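Local coordinates for protein pyridoxine 4-oxidase (Mesorhizobium loti, PDB 4HA6) that probably oxidises the 4-hydroxymethyl group of pyridoxine to the aldehyde pyridoxal with bound FAD and molecular oxygen, as a member of the GMC oxidoreductase family, at residues Arg155-Ala160 with Ser314-Tyr319. Sequence-based numbering, arbitrary orientation.
Sequences RAFIEA and SESMAY. With PXM (4-(aminomethyl)-5-(hydroxymethyl)-2-methylpyridin-3-ol), chain J.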
loop_
_atom_site.group_PDB
_atom_site.type_symbol
_atom_site.label_atom_id
_atom_site.label_comp_id
_atom_site.label_asym_id
_atom_site.label_seq_id
_atom_site.Cartn_x
_atom_site.Cartn_y
_atom_site.Cartn_z
ATOM N N ARG A 155 -17.165 4.013 17.663
ATOM C CA ARG A 155 -16.866 4.317 19.055
ATOM C C ARG A 155 -17.210 3.133 19.948
ATOM O O ARG A 155 -16.543 2.877 20.955
ATOM C CB ARG A 155 -17.597 5.582 19.521
ATOM C CG ARG A 155 -17.044 6.862 18.920
ATOM C CD ARG A 155 -17.719 8.088 19.510
ATOM N NE ARG A 155 -18.594 8.750 18.544
ATOM C CZ ARG A 155 -19.923 8.681 18.573
ATOM N NH1 ARG A 155 -20.533 7.980 19.527
ATOM N NH2 ARG A 155 -20.641 9.317 17.652
ATOM N N ALA A 156 -18.265 2.417 19.582
ATOM C CA ALA A 156 -18.706 1.267 20.348
ATOM C C ALA A 156 -17.673 0.147 20.192
ATOM O O ALA A 156 -17.372 -0.593 21.146
ATOM C CB ALA A 156 -20.066 0.822 19.868
ATOM N N PHE A 157 -17.133 0.028 18.982
ATOM C CA PHE A 157 -16.118 -0.969 18.689
ATOM C C PHE A 157 -14.880 -0.649 19.521
ATOM O O PHE A 157 -14.287 -1.534 20.154
ATOM C CB PHE A 157 -15.800 -0.923 17.202
ATOM C CG PHE A 157 -14.607 -1.740 16.797
ATOM C CD1 PHE A 157 -14.707 -3.122 16.659
ATOM C CD2 PHE A 157 -13.396 -1.119 16.501
ATOM C CE1 PHE A 157 -13.609 -3.881 16.257
ATOM C CE2 PHE A 157 -12.286 -1.868 16.099
ATOM C CZ PHE A 157 -12.394 -3.250 15.977
ATOM N N ILE A 158 -14.521 0.628 19.538
ATOM C CA ILE A 158 -13.338 1.086 20.263
ATOM C C ILE A 158 -13.484 0.768 21.750
ATOM O O ILE A 158 -12.545 0.269 22.374
ATOM C CB ILE A 158 -13.068 2.588 19.981
ATOM C CG1 ILE A 158 -12.410 2.742 18.604
ATOM C CG2 ILE A 158 -12.157 3.225 21.038
ATOM C CD1 ILE A 158 -12.294 4.163 18.127
ATOM N N GLU A 159 -14.672 1.018 22.300
ATOM C CA GLU A 159 -14.978 0.670 23.691
ATOM C C GLU A 159 -14.876 -0.832 23.965
ATOM O O GLU A 159 -14.403 -1.249 25.020
ATOM C CB GLU A 159 -16.385 1.147 24.056
ATOM C CG GLU A 159 -16.481 2.645 24.283
ATOM C CD GLU A 159 -15.629 3.095 25.455
ATOM O OE1 GLU A 159 -15.467 2.306 26.417
ATOM O OE2 GLU A 159 -15.120 4.230 25.410
ATOM N N ALA A 160 -15.343 -1.643 23.020
ATOM C CA ALA A 160 -15.271 -3.092 23.172
ATOM C C ALA A 160 -13.817 -3.534 23.276
ATOM O O ALA A 160 -13.452 -4.286 24.179
ATOM C CB ALA A 160 -15.968 -3.784 22.002
ATOM N N SER A 314 -14.209 2.462 6.803
ATOM C CA SER A 314 -13.364 1.599 7.620
ATOM C C SER A 314 -12.595 2.485 8.583
ATOM O O SER A 314 -11.476 2.908 8.292
ATOM C CB SER A 314 -12.395 0.831 6.736
ATOM O OG SER A 314 -11.682 -0.125 7.495
ATOM N N GLU A 315 -13.207 2.758 9.731
ATOM C CA GLU A 315 -12.823 3.892 10.552
ATOM C C GLU A 315 -11.804 3.574 11.633
ATOM O O GLU A 315 -11.128 4.482 12.121
ATOM C CB GLU A 315 -14.070 4.519 11.194
ATOM C CG GLU A 315 -15.172 4.871 10.208
ATOM C CD GLU A 315 -16.186 5.844 10.781
ATOM O OE1 GLU A 315 -16.201 6.035 12.016
ATOM O OE2 GLU A 315 -16.956 6.427 9.986
ATOM N N SER A 316 -11.688 2.301 12.010
ATOM C CA SER A 316 -10.850 1.942 13.160
ATOM C C SER A 316 -10.244 0.534 13.063
ATOM O O SER A 316 -10.950 -0.467 13.240
ATOM C CB SER A 316 -11.673 2.066 14.451
ATOM O OG SER A 316 -10.883 1.810 15.600
ATOM N N MET A 317 -8.945 0.465 12.771
ATOM C CA MET A 317 -8.192 -0.782 12.890
ATOM C C MET A 317 -7.716 -0.919 14.312
ATOM O O MET A 317 -7.213 0.053 14.892
ATOM C CB MET A 317 -6.941 -0.758 12.014
ATOM C CG MET A 317 -7.195 -0.628 10.544
ATOM S SD MET A 317 -8.335 -1.901 10.066
ATOM C CE MET A 317 -9.751 -0.836 9.761
ATOM N N ALA A 318 -7.854 -2.120 14.868
ATOM C CA ALA A 318 -7.261 -2.424 16.161
ATOM C C ALA A 318 -6.183 -3.479 15.945
ATOM O O ALA A 318 -6.502 -4.645 15.695
ATOM C CB ALA A 318 -8.318 -2.940 17.125
ATOM N N TYR A 319 -4.917 -3.070 16.023
ATOM C CA TYR A 319 -3.799 -4.008 15.951
ATOM C C TYR A 319 -3.519 -4.580 17.336
ATOM O O TYR A 319 -3.701 -3.892 18.342
ATOM C CB TYR A 319 -2.556 -3.294 15.406
ATOM C CG TYR A 319 -2.834 -2.702 14.054
ATOM C CD1 TYR A 319 -2.703 -3.480 12.912
ATOM C CD2 TYR A 319 -3.284 -1.391 13.919
ATOM C CE1 TYR A 319 -2.975 -2.958 11.657
ATOM C CE2 TYR A 319 -3.570 -0.853 12.659
ATOM C CZ TYR A 319 -3.418 -1.660 11.533
ATOM O OH TYR A 319 -3.700 -1.188 10.263
HETATM N N1 PXM J . -10.292 -1.428 4.138
HETATM C C2 PXM J . -9.624 -1.749 3.032
HETATM C C2A PXM J . -10.090 -2.823 2.101
HETATM C C3 PXM J . -8.464 -1.031 2.783
HETATM O O3 PXM J . -7.734 -1.323 1.653
HETATM C C4 PXM J . -8.010 -0.021 3.658
HETATM C C5 PXM J . -8.779 0.263 4.825
HETATM C C5A PXM J . -8.475 1.317 5.871
HETATM O O5 PXM J . -7.159 1.722 6.024
HETATM C C6 PXM J . -9.942 -0.491 5.016
HETATM C C4A PXM J . -6.739 0.688 3.283
HETATM N N4 PXM J . -5.662 -0.191 2.933
#
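In the antiparallel sheet of the substrate-binding domain, strand 314-320 is packed on one side by helix 152-163. The two short segments run nearly parallel, their axes 9.1 Å apart at closest approach. Phe157 reaches Ser316 and Ala318, and Ile158 reaches Ser316. Phe157 has CG anti to its backbone N (chi1 170°), which brings the ring up to Ser316. Its CE2 lies 3.5 Å from Ser316 O and 4.2 Å from Ala318 CB, both met obliquely. Ser316 OG sits at the ring edge, in plane, 4.0 Å from Phe157 CD2. From Ile158 the longer branch does the touching: CG1 is 3.5 Å and CD1 3.7 Å from Ser316 OG. No hydrogen bond joins the two segments. The buried Ser316 hydroxyl is instead satisfied by Thr181 O, while carbon atoms of Phe157 and Ile158 lie beside it. Val335 and Cys337 of the adjacent strand 333-338, with Ile408 of helix 392-409, also touch Phe157. At the start of the strand, Ser314 lines the pyridoxamine pocket, its OG 3.1 Å from PXM C6. The contact is thus a helix packed on an antiparallel sheet, as in the substrate-binding domain of GMC oxidoreductases, backing a strand that borders the pyridoxamine pocket, probably also that of the substrate.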